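Local structure of aminoacyltransferase FemA (1LRZ) at residues Lys250-Asn253 with Glu254-Asp257; Gly300-Leu303 with Gln304-Gly308. The protein catalyses addition of glycines 2 and 3 of the pentaglycine interpeptide bridge of staphylococcal peptidoglycan, using glycyl-tRNA as donor. All coordinates share one frame; numbering follows the deposited sequence.

Interaction 1 (Lys250-Asn253 with Glu254-Asp257)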
ATOM      1  N   LYS A 250      -4.537 -29.230  15.735  1.00 32.59           N
ATOM      2  CA  LYS A 250      -5.715 -30.055  15.474  1.00 32.67           C
ATOM      3  C   LYS A 250      -5.710 -30.527  14.029  1.00 32.73           C
ATOM      4  O   LYS A 250      -5.930 -31.711  13.756  1.00 31.92           O
ATOM      5  CB  LYS A 250      -7.009 -29.281  15.742  1.00 36.62           C
ATOM      6  CG  LYS A 250      -8.259 -30.031  15.275  1.00 37.63           C
ATOM      7  CD  LYS A 250      -9.545 -29.250  15.535  1.00 43.26           C
ATOM      8  CE  LYS A 250     -10.775 -30.117  15.253  1.00 45.42           C
ATOM      9  NZ  LYS A 250     -12.059 -29.411  15.531  1.00 49.04           N
ATOM     10  N   GLU A 251      -5.474 -29.595  13.104  1.00 31.37           N
ATOM     11  CA  GLU A 251      -5.422 -29.913  11.678  1.00 29.94           C
ATOM     12  C   GLU A 251      -4.348 -30.967  11.397  1.00 26.55           C
ATOM     13  O   GLU A 251      -4.571 -31.901  10.634  1.00 24.60           O
ATOM     14  CB  GLU A 251      -5.112 -28.652  10.861  1.00 35.43           C
ATOM     15  CG  GLU A 251      -6.299 -27.711  10.648  1.00 45.80           C
ATOM     16  CD  GLU A 251      -5.876 -26.284  10.271  1.00 51.63           C
ATOM     17  OE1 GLU A 251      -4.914 -26.124   9.481  1.00 54.85           O
ATOM     18  OE2 GLU A 251      -6.518 -25.322  10.761  1.00 54.93           O
ATOM     19  N   LEU A 252      -3.181 -30.806  12.007  1.00 25.57           N
ATOM     20  CA  LEU A 252      -2.096 -31.760  11.797  1.00 27.17           C
ATOM     21  C   LEU A 252      -2.481 -33.154  12.281  1.00 28.87           C
ATOM     22  O   LEU A 252      -2.137 -34.160  11.653  1.00 28.91           O
ATOM     23  CB  LEU A 252      -0.819 -31.299  12.503  1.00 23.33           C
ATOM     24  CG  LEU A 252      -0.093 -30.115  11.852  1.00 25.94           C
ATOM     25  CD1 LEU A 252       0.995 -29.597  12.777  1.00 24.90           C
ATOM     26  CD2 LEU A 252       0.496 -30.545  10.509  1.00 28.56           C
ATOM     27  N   ASN A 253      -3.205 -33.225  13.391  1.00 30.78           N
ATOM     28  CA  ASN A 253      -3.596 -34.532  13.897  1.00 32.79           C
ATOM     29  C   ASN A 253      -4.619 -35.180  12.990  1.00 33.89           C
ATOM     30  O   ASN A 253      -4.615 -36.399  12.811  1.00 32.34           O
ATOM     31  CB  ASN A 253      -4.120 -34.423  15.327  1.00 31.13           C
ATOM     32  CG  ASN A 253      -2.998 -34.462  16.346  1.00 30.01           C
ATOM     33  OD1 ASN A 253      -2.231 -35.424  16.395  1.00 30.84           O
ATOM     34  ND2 ASN A 253      -2.893 -33.424  17.161  1.00 27.03           N
ATOM     35  N   GLU A 254      -5.483 -34.368  12.394  1.00 35.60           N
ATOM     36  CA  GLU A 254      -6.490 -34.904  11.495  1.00 36.35           C
ATOM     37  C   GLU A 254      -5.801 -35.443  10.250  1.00 35.89           C
ATOM     38  O   GLU A 254      -6.200 -36.473   9.704  1.00 33.21           O
ATOM     39  CB  GLU A 254      -7.503 -33.815  11.150  1.00 39.89           C
ATOM     40  CG  GLU A 254      -8.109 -33.212  12.417  1.00 47.78           C
ATOM     41  CD  GLU A 254      -9.242 -32.246  12.154  1.00 50.41           C
ATOM     42  OE1 GLU A 254      -9.036 -31.264  11.402  1.00 51.89           O
ATOM     43  OE2 GLU A 254     -10.341 -32.469  12.714  1.00 53.79           O
ATOM     44  N   GLU A 255      -4.746 -34.758   9.818  1.00 35.11           N
ATOM     45  CA  GLU A 255      -4.003 -35.200   8.647  1.00 36.18           C
ATOM     46  C   GLU A 255      -3.246 -36.474   9.022  1.00 34.27           C
ATOM     47  O   GLU A 255      -3.136 -37.399   8.218  1.00 33.22           O
ATOM     48  CB  GLU A 255      -3.028 -34.109   8.188  1.00 38.98           C
ATOM     49  CG  GLU A 255      -3.716 -32.769   7.932  1.00 46.39           C
ATOM     50  CD  GLU A 255      -2.766 -31.684   7.448  1.00 51.60           C
ATOM     51  OE1 GLU A 255      -1.665 -31.541   8.028  1.00 56.14           O
ATOM     52  OE2 GLU A 255      -3.129 -30.960   6.495  1.00 53.85           O
ATOM     53  N   ARG A 256      -2.751 -36.530  10.254  1.00 31.43           N
ATOM     54  CA  ARG A 256      -2.017 -37.704  10.715  1.00 32.41           C
ATOM     55  C   ARG A 256      -2.903 -38.956  10.721  1.00 34.31           C
ATOM     56  O   ARG A 256      -2.469 -40.038  10.317  1.00 32.49           O
ATOM     57  CB  ARG A 256      -1.443 -37.471  12.116  1.00 30.27           C
ATOM     58  CG  ARG A 256      -0.490 -38.580  12.530  1.00 30.91           C
ATOM     59  CD  ARG A 256       0.214 -38.306  13.841  1.00 28.51           C
ATOM     60  NE  ARG A 256       1.284 -39.277  14.032  1.00 31.01           N
ATOM     61  CZ  ARG A 256       2.471 -39.213  13.434  1.00 30.95           C
ATOM     62  NH1 ARG A 256       2.762 -38.206  12.610  1.00 21.30           N
ATOM     63  NH2 ARG A 256       3.351 -40.180  13.634  1.00 26.48           N
ATOM     64  N   ASP A 257      -4.145 -38.805  11.172  1.00 35.74           N
ATOM     65  CA  ASP A 257      -5.061 -39.937  11.203  1.00 38.84           C
ATOM     66  C   ASP A 257      -5.179 -40.527   9.806  1.00 39.26           C
ATOM     67  O   ASP A 257      -5.097 -41.742   9.630  1.00 38.56           O
ATOM     68  CB  ASP A 257      -6.448 -39.512  11.688  1.00 41.60           C
ATOM     69  CG  ASP A 257      -6.445 -39.050  13.129  1.00 45.41           C
ATOM     70  OD1 ASP A 257      -5.643 -39.589  13.924  1.00 46.22           O
ATOM     71  OD2 ASP A 257      -7.256 -38.157  13.470  1.00 49.83           O
TER
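Lys-250 CG lies opposite its backbone N (chi1 171°) and Glu-254 CG beside its own N (chi1 -55°), directed back along the helix, which brings the two chains together one turn apart. Both then run extended and cross at a slant. Lys-250 CE comes within 3.5 Å of Glu-254 OE2, but Lys-250 NZ stays 4.5 Å from Glu-254 OE2, too far for a salt bridge. Glu-254 CG sits 3.0 Å from Lys-250 O, the carbonyl that also accepts Glu-254 N at 3.0 Å (N-H...O 150°). Glu-255 repeats the pattern one residue on, its CG 3.0 Å from Glu-251 O, while its OE1 reaches Leu-252 CD2 at 3.4 Å. Main-chain bonds from Arg-256 N to Leu-252 O (2.8 Å) and from Asp-257 N to Asn-253 O (2.9 Å) continue the alpha-helical i to i+4 series. Arg-256 leads away, and its NH1 is hydrogen-bonded to Leu-290 O; the buried Leu-252 packs on Lys-296 and Ile-297, all on helix 277-307. The turn is therefore held by backbone bonds and packing on the partner helix, the exposed Lys-250/Glu-254 pair probably adding only a loose, solvent-screened attraction.

Interaction 2 (Gly300-Leu303 with Gln304-Gly308)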
ATOM      1  N   GLY A 300       4.998 -27.242  16.749  1.00 23.94           N
ATOM      2  CA  GLY A 300       3.842 -26.453  17.134  1.00 23.63           C
ATOM      3  C   GLY A 300       3.673 -26.391  18.643  1.00 25.36           C
ATOM      4  O   GLY A 300       3.425 -25.322  19.218  1.00 23.13           O
ATOM      5  N   LYS A 301       3.810 -27.540  19.295  1.00 25.51           N
ATOM      6  CA  LYS A 301       3.675 -27.588  20.743  1.00 28.80           C
ATOM      7  C   LYS A 301       4.753 -26.763  21.432  1.00 29.26           C
ATOM      8  O   LYS A 301       4.475 -26.051  22.399  1.00 29.51           O
ATOM      9  CB  LYS A 301       3.709 -29.037  21.223  1.00 28.31           C
ATOM     10  CG  LYS A 301       2.446 -29.793  20.839  1.00 29.04           C
ATOM     11  CD  LYS A 301       2.512 -31.252  21.244  1.00 34.43           C
ATOM     12  CE  LYS A 301       1.210 -31.966  20.908  1.00 37.71           C
ATOM     13  NZ  LYS A 301       1.303 -33.429  21.196  1.00 42.64           N
ATOM     14  N   ARG A 302       5.978 -26.840  20.925  1.00 29.46           N
ATOM     15  CA  ARG A 302       7.070 -26.085  21.512  1.00 31.07           C
ATOM     16  C   ARG A 302       6.844 -24.573  21.363  1.00 32.78           C
ATOM     17  O   ARG A 302       7.038 -23.811  22.320  1.00 28.85           O
ATOM     18  CB  ARG A 302       8.399 -26.482  20.866  1.00 34.45           C
ATOM     19  CG  ARG A 302       9.607 -25.733  21.436  1.00 40.26           C
ATOM     20  CD  ARG A 302      10.885 -26.137  20.729  1.00 44.04           C
ATOM     21  NE  ARG A 302      10.783 -25.888  19.295  1.00 49.60           N
ATOM     22  CZ  ARG A 302      10.737 -24.679  18.746  1.00 50.23           C
ATOM     23  NH1 ARG A 302      10.635 -24.556  17.427  1.00 53.51           N
ATOM     24  NH2 ARG A 302      10.811 -23.593  19.507  1.00 50.05           N
ATOM     25  N   LEU A 303       6.439 -24.135  20.168  1.00 29.54           N
ATOM     26  CA  LEU A 303       6.197 -22.710  19.945  1.00 29.17           C
ATOM     27  C   LEU A 303       5.023 -22.217  20.782  1.00 27.82           C
ATOM     28  O   LEU A 303       5.062 -21.115  21.335  1.00 26.94           O
ATOM     29  CB  LEU A 303       5.930 -22.428  18.459  1.00 28.83           C
ATOM     30  CG  LEU A 303       7.120 -22.563  17.504  1.00 28.95           C
ATOM     31  CD1 LEU A 303       6.621 -22.429  16.073  1.00 31.08           C
ATOM     32  CD2 LEU A 303       8.175 -21.493  17.806  1.00 29.73           C
ATOM     33  N   GLN A 304       3.987 -23.044  20.885  1.00 27.77           N
ATOM     34  CA  GLN A 304       2.798 -22.691  21.653  1.00 29.70           C
ATOM     35  C   GLN A 304       3.169 -22.453  23.116  1.00 34.05           C
ATOM     36  O   GLN A 304       2.715 -21.487  23.727  1.00 33.81           O
ATOM     37  CB  GLN A 304       1.753 -23.805  21.560  1.00 30.05           C
ATOM     38  CG  GLN A 304       0.441 -23.493  22.271  1.00 30.71           C
ATOM     39  CD  GLN A 304      -0.546 -24.653  22.241  1.00 31.83           C
ATOM     40  OE1 GLN A 304      -1.754 -24.451  22.085  1.00 29.40           O
ATOM     41  NE2 GLN A 304      -0.038 -25.871  22.403  1.00 28.39           N
ATOM     42  N   GLU A 305       4.000 -23.325  23.680  1.00 34.15           N
ATOM     43  CA  GLU A 305       4.397 -23.158  25.072  1.00 36.02           C
ATOM     44  C   GLU A 305       5.264 -21.927  25.275  1.00 34.79           C
ATOM     45  O   GLU A 305       5.152 -21.245  26.286  1.00 33.30           O
ATOM     46  CB  GLU A 305       5.139 -24.393  25.585  1.00 40.82           C
ATOM     47  CG  GLU A 305       4.270 -25.638  25.646  1.00 52.18           C
ATOM     48  CD  GLU A 305       4.799 -26.680  26.616  1.00 58.55           C
ATOM     49  OE1 GLU A 305       6.002 -27.021  26.525  1.00 61.91           O
ATOM     50  OE2 GLU A 305       4.009 -27.160  27.464  1.00 61.25           O
ATOM     51  N   GLU A 306       6.132 -21.633  24.319  1.00 34.72           N
ATOM     52  CA  GLU A 306       6.987 -20.469  24.457  1.00 36.10           C
ATOM     53  C   GLU A 306       6.292 -19.136  24.175  1.00 37.32           C
ATOM     54  O   GLU A 306       6.490 -18.164  24.905  1.00 36.76           O
ATOM     55  CB  GLU A 306       8.207 -20.596  23.548  1.00 38.64           C
ATOM     56  CG  GLU A 306       8.923 -19.274  23.316  1.00 45.00           C
ATOM     57  CD  GLU A 306      10.282 -19.443  22.671  1.00 50.60           C
ATOM     58  OE1 GLU A 306      10.385 -20.192  21.674  1.00 56.42           O
ATOM     59  OE2 GLU A 306      11.250 -18.819  23.159  1.00 53.17           O
ATOM     60  N   HIS A 307       5.464 -19.098  23.136  1.00 35.80           N
ATOM     61  CA  HIS A 307       4.809 -17.852  22.741  1.00 34.79           C
ATOM     62  C   HIS A 307       3.332 -17.711  23.074  1.00 31.41           C
ATOM     63  O   HIS A 307       2.796 -16.613  23.017  1.00 33.42           O
ATOM     64  CB  HIS A 307       4.987 -17.647  21.231  1.00 35.77           C
ATOM     65  CG  HIS A 307       6.397 -17.821  20.759  1.00 35.02           C
ATOM     66  ND1 HIS A 307       7.338 -16.816  20.831  1.00 35.96           N
ATOM     67  CD2 HIS A 307       7.035 -18.897  20.241  1.00 36.10           C
ATOM     68  CE1 HIS A 307       8.495 -17.266  20.379  1.00 38.17           C
ATOM     69  NE2 HIS A 307       8.339 -18.527  20.015  1.00 36.66           N
ATOM     70  N   GLY A 308       2.669 -18.805  23.422  1.00 31.10           N
ATOM     71  CA  GLY A 308       1.247 -18.721  23.702  1.00 29.35           C
ATOM     72  C   GLY A 308       0.498 -19.331  22.532  1.00 28.70           C
ATOM     73  O   GLY A 308       1.125 -19.759  21.567  1.00 28.33           O
TER
HETATM   74  O   HOH W   1       2.068 -26.734  23.861  1.00 43.16           O
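Van der Waals contact across this last helical turn centres on Leu-303 and His-307. Leu-303 CD2 lies 3.7 Å from His-307 CD2, with NE2 as near, and the two side chains cross at an angle. With its CG beside the backbone N (chi1 -49°), the imidazole swings back toward Leu-303, whose CA lies in plane at the ring edge. Glu-306 CG covers one face of the His-307 ring, 3.4 Å above the plane and over its centre.

Among the main-chain bonds, Gln-304 N to Gly-300 O measures 2.9 Å. His-307 N to Leu-303 O is shorter at 2.7 Å and fairly straight (N-H...O 164°), and Gly-308 N closes on Gln-304 O, also at 2.7 Å. Gly-308 is the first residue to leave helical geometry, with positive phi (106°).

One water joins side chain to backbone: it donates to Lys-301 O at 2.9 Å and accepts from Gln-304 NE2 at 2.7 Å, giving that carbonyl a second partner besides Glu-305 N.

The charged pair is looser. Arg-302 and Glu-306 run side by side, but Arg-302 NH2 stops 4.1 Å from Glu-306 OE1, beyond a salt bridge.

Leu-303 and Gln-304 rest on Phe-245 of helix 245-272, and Phe-336 meets the His-307 ring edge-to-face, fitting the end of helix 277-307 between its partner helix and the loop after strand 325-332, just before strand 310-320 begins.

In the fold
From the N terminus, the chain leaves strand 236-244, enters helix 245-272, and meets interaction 1 there; it turns over, returns along helix 277-307, and reaches interaction 2 at that helix's end before strand 310-320. Each contact closes a single helical turn, and the two follow in series, neither nested nor crossed. The centres of interaction 1 and interaction 2 are about 18 Å apart, and the nearest atoms of interaction 1 and interaction 2 about 6 Å, without touching. The two helices form a hairpin inserted between strands 236-244 and 310-320, which are antiparallel neighbours in one sheet. This projecting arm resembles the coiled-coil arm of seryl-tRNA synthetase, consistent with a possible tRNA-binding role.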